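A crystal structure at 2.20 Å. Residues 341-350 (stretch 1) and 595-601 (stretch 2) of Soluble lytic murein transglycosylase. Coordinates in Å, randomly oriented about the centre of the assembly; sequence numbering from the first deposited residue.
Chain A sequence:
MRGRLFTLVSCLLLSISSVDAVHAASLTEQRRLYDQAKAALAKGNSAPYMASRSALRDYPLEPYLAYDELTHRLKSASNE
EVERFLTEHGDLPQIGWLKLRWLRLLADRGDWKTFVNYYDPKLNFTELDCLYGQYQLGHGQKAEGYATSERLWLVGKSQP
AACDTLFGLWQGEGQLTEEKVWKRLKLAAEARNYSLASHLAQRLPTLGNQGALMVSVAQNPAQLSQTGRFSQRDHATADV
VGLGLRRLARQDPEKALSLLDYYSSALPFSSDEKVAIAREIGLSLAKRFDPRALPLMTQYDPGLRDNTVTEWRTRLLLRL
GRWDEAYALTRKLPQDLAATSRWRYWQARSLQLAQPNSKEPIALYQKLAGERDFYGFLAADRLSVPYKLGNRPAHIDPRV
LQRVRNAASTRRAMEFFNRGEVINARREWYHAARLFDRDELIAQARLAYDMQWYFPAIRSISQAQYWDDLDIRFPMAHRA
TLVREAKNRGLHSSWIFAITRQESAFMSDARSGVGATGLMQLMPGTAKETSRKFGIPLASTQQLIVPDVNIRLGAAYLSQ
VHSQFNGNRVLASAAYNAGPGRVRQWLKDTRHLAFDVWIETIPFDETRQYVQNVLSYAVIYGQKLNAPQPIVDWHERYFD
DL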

# COMPACT_ATOMS: atom_id res chain seq x y z
N SER A 341 -6.01 11.51 -15.08
CA SER A 341 -6.72 12.75 -14.82
C SER A 341 -5.80 13.80 -14.22
O SER A 341 -5.99 14.99 -14.46
CB SER A 341 -7.90 12.48 -13.89
OG SER A 341 -7.46 11.74 -12.76
N ARG A 342 -4.80 13.38 -13.44
CA ARG A 342 -3.83 14.31 -12.86
C ARG A 342 -3.14 15.15 -13.93
O ARG A 342 -3.15 16.39 -13.88
CB ARG A 342 -2.80 13.53 -12.04
CG ARG A 342 -1.66 14.41 -11.56
CD ARG A 342 -0.62 13.62 -10.82
NE ARG A 342 -1.17 13.02 -9.61
CZ ARG A 342 -1.01 11.74 -9.31
NH1 ARG A 342 -0.33 10.95 -10.13
NH2 ARG A 342 -1.54 11.26 -8.20
N TRP A 343 -2.51 14.50 -14.90
CA TRP A 343 -1.73 15.31 -15.83
C TRP A 343 -2.57 15.90 -16.94
O TRP A 343 -2.15 16.90 -17.54
CB TRP A 343 -0.54 14.50 -16.38
CG TRP A 343 0.33 14.15 -15.24
CD1 TRP A 343 0.60 12.90 -14.72
CD2 TRP A 343 0.98 15.08 -14.37
NE1 TRP A 343 1.39 13.01 -13.61
CE2 TRP A 343 1.64 14.34 -13.37
CE3 TRP A 343 1.08 16.48 -14.35
CZ2 TRP A 343 2.39 14.94 -12.37
CZ3 TRP A 343 1.81 17.07 -13.35
CH2 TRP A 343 2.46 16.31 -12.37
N ARG A 344 -3.76 15.35 -17.21
CA ARG A 344 -4.70 16.09 -18.04
C ARG A 344 -5.12 17.37 -17.34
O ARG A 344 -5.19 18.44 -17.97
CB ARG A 344 -5.93 15.23 -18.37
CG ARG A 344 -5.67 14.15 -19.42
CD ARG A 344 -6.95 13.44 -19.83
NE ARG A 344 -7.24 12.37 -18.87
CZ ARG A 344 -8.46 11.98 -18.50
NH1 ARG A 344 -9.53 12.55 -19.03
NH2 ARG A 344 -8.58 10.99 -17.62
N TYR A 345 -5.35 17.30 -16.03
CA TYR A 345 -5.67 18.53 -15.31
C TYR A 345 -4.52 19.51 -15.36
O TYR A 345 -4.71 20.69 -15.66
CB TYR A 345 -6.06 18.25 -13.85
CG TYR A 345 -6.22 19.55 -13.10
CD1 TYR A 345 -7.38 20.34 -13.28
CD2 TYR A 345 -5.22 20.02 -12.25
CE1 TYR A 345 -7.53 21.55 -12.64
CE2 TYR A 345 -5.36 21.23 -11.59
CZ TYR A 345 -6.52 21.99 -11.79
OH TYR A 345 -6.67 23.19 -11.14
N TRP A 346 -3.30 19.06 -15.04
CA TRP A 346 -2.21 20.02 -14.94
C TRP A 346 -1.78 20.55 -16.30
O TRP A 346 -1.32 21.69 -16.38
CB TRP A 346 -1.05 19.42 -14.15
CG TRP A 346 -1.35 19.49 -12.65
CD1 TRP A 346 -1.60 18.45 -11.81
CD2 TRP A 346 -1.50 20.69 -11.86
NE1 TRP A 346 -1.86 18.91 -10.54
CE2 TRP A 346 -1.82 20.28 -10.55
CE3 TRP A 346 -1.40 22.06 -12.14
CZ2 TRP A 346 -2.04 21.21 -9.51
CZ3 TRP A 346 -1.60 22.98 -11.11
CH2 TRP A 346 -1.91 22.55 -9.81
N GLN A 347 -2.00 19.80 -17.38
CA GLN A 347 -1.75 20.38 -18.70
C GLN A 347 -2.66 21.58 -18.95
O GLN A 347 -2.20 22.65 -19.35
CB GLN A 347 -1.93 19.33 -19.79
CG GLN A 347 -1.84 19.96 -21.17
CD GLN A 347 -1.74 18.92 -22.28
OE1 GLN A 347 -2.65 18.76 -23.07
NE2 GLN A 347 -0.62 18.21 -22.32
N ALA A 348 -3.97 21.41 -18.72
CA ALA A 348 -4.90 22.52 -18.87
C ALA A 348 -4.57 23.66 -17.91
O ALA A 348 -4.56 24.83 -18.31
CB ALA A 348 -6.33 22.03 -18.63
N ARG A 349 -4.25 23.34 -16.65
CA ARG A 349 -4.08 24.39 -15.64
C ARG A 349 -2.77 25.14 -15.81
O ARG A 349 -2.73 26.37 -15.65
CB ARG A 349 -4.20 23.79 -14.23
CG ARG A 349 -3.90 24.79 -13.07
CD ARG A 349 -5.07 25.78 -12.97
NE ARG A 349 -4.84 26.81 -11.96
CZ ARG A 349 -5.42 28.02 -11.93
NH1 ARG A 349 -6.27 28.38 -12.88
NH2 ARG A 349 -5.13 28.87 -10.96
N SER A 350 -1.68 24.44 -16.15
CA SER A 350 -0.44 25.17 -16.41
C SER A 350 -0.56 26.04 -17.65
O SER A 350 -0.01 27.15 -17.68
CB SER A 350 0.75 24.20 -16.52
OG SER A 350 0.60 23.31 -17.62
N PHE A 595 -4.11 26.51 -3.74
CA PHE A 595 -4.39 25.25 -3.03
C PHE A 595 -4.10 24.02 -3.89
O PHE A 595 -3.65 22.99 -3.37
CB PHE A 595 -5.85 25.24 -2.59
CG PHE A 595 -6.80 24.89 -3.70
CD1 PHE A 595 -7.17 25.85 -4.62
CD2 PHE A 595 -7.27 23.60 -3.84
CE1 PHE A 595 -8.03 25.54 -5.66
CE2 PHE A 595 -8.13 23.26 -4.89
CZ PHE A 595 -8.51 24.23 -5.80
N ASP A 596 -4.36 24.07 -5.20
CA ASP A 596 -4.13 22.87 -6.00
C ASP A 596 -2.64 22.61 -6.23
O ASP A 596 -2.21 21.45 -6.24
CB ASP A 596 -4.91 22.95 -7.33
CG ASP A 596 -4.57 24.19 -8.15
OD1 ASP A 596 -3.82 25.05 -7.66
OD2 ASP A 596 -5.06 24.30 -9.29
N VAL A 597 -1.83 23.67 -6.35
CA VAL A 597 -0.38 23.49 -6.39
C VAL A 597 0.12 22.90 -5.07
O VAL A 597 0.95 21.97 -5.06
CB VAL A 597 0.33 24.82 -6.71
CG1 VAL A 597 1.87 24.66 -6.56
CG2 VAL A 597 -0.01 25.30 -8.12
N TRP A 598 -0.34 23.44 -3.95
CA TRP A 598 0.12 22.94 -2.65
C TRP A 598 -0.18 21.46 -2.49
O TRP A 598 0.68 20.69 -2.07
CB TRP A 598 -0.50 23.73 -1.50
CG TRP A 598 0.13 23.32 -0.18
CD1 TRP A 598 1.32 23.78 0.33
CD2 TRP A 598 -0.36 22.35 0.76
NE1 TRP A 598 1.58 23.16 1.54
CE2 TRP A 598 0.56 22.30 1.83
CE3 TRP A 598 -1.51 21.55 0.82
CZ2 TRP A 598 0.37 21.47 2.93
CZ3 TRP A 598 -1.69 20.73 1.92
CH2 TRP A 598 -0.75 20.69 2.95
N ILE A 599 -1.41 21.05 -2.83
CA ILE A 599 -1.77 19.64 -2.71
C ILE A 599 -0.90 18.80 -3.62
O ILE A 599 -0.37 17.75 -3.22
CB ILE A 599 -3.26 19.43 -3.04
CG1 ILE A 599 -4.14 19.93 -1.89
CG2 ILE A 599 -3.54 17.94 -3.21
CD1 ILE A 599 -5.50 20.42 -2.36
N GLU A 600 -0.74 19.24 -4.87
CA GLU A 600 0.01 18.47 -5.84
C GLU A 600 1.46 18.28 -5.42
O GLU A 600 2.09 17.27 -5.78
CB GLU A 600 -0.02 19.15 -7.21
CG GLU A 600 0.40 18.22 -8.32
CD GLU A 600 -0.43 16.95 -8.33
OE1 GLU A 600 -1.70 17.09 -8.39
OE2 GLU A 600 0.16 15.85 -8.21
N THR A 601 2.02 19.23 -4.66
CA THR A 601 3.43 19.19 -4.30
C THR A 601 3.65 18.74 -2.87
O THR A 601 4.74 18.94 -2.33
CB THR A 601 4.11 20.54 -4.54
OG1 THR A 601 3.49 21.55 -3.72
CG2 THR A 601 4.00 20.97 -6.02
O HOH W 1 -3.26 27.02 -9.65

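Two helices need not touch backbone to backbone in order to recognise each other, and this contact in soluble lytic murein transglycosylase is a good example of side chains doing the work. The axes of helices 341-350 and 595-600 come no closer than 12.6 Å and run at 140° to one another, a gap bridged by side chains; W346, E600 and D596 account for most of the 310 Å² buried.

W346 is the centrepiece. Its indole reaches across edge-on, so that the polar groups of the second helix lie near the ring plane. The ring nitrogen can then direct its hydrogen at a carboxylate: NE1 of W346 donates to OE1 of E600 at 2.8 Å, with an angle of 157° at the hydrogen. Farther round the same edge, CZ2 of W346 lies 3.3 Å from the carbonyl O of D596, and CH2 of W346 packs 3.7 Å from CG2 of V597, the apolar element of the contact.

On each acidic residue the charge is met by an arginine as well as by an aromatic donor. The other carboxylate oxygen of E600, OE2, forms a salt bridge with NE of R342 at 3.4 Å, so one side chain engages two residues that are one helical turn apart. D596 likewise meets an aromatic donor and an arginine a turn apart, Y345 and R349, but through one oxygen, OD2. This atom accepts a short hydrogen bond from OH of Y345, 2.7 Å, and makes a long salt bridge of 3.7 Å to NE of R349. Water 1 bridges the same pair, accepting from NE of R349 at 2.8 Å and donating to OD1 of D596 at 2.9 Å. The principle is plain: a facing helix can help to accommodate buried carboxylates by supplying charge and hydrogen-bond donors from successive turns; both acids have further partners elsewhere in the structure.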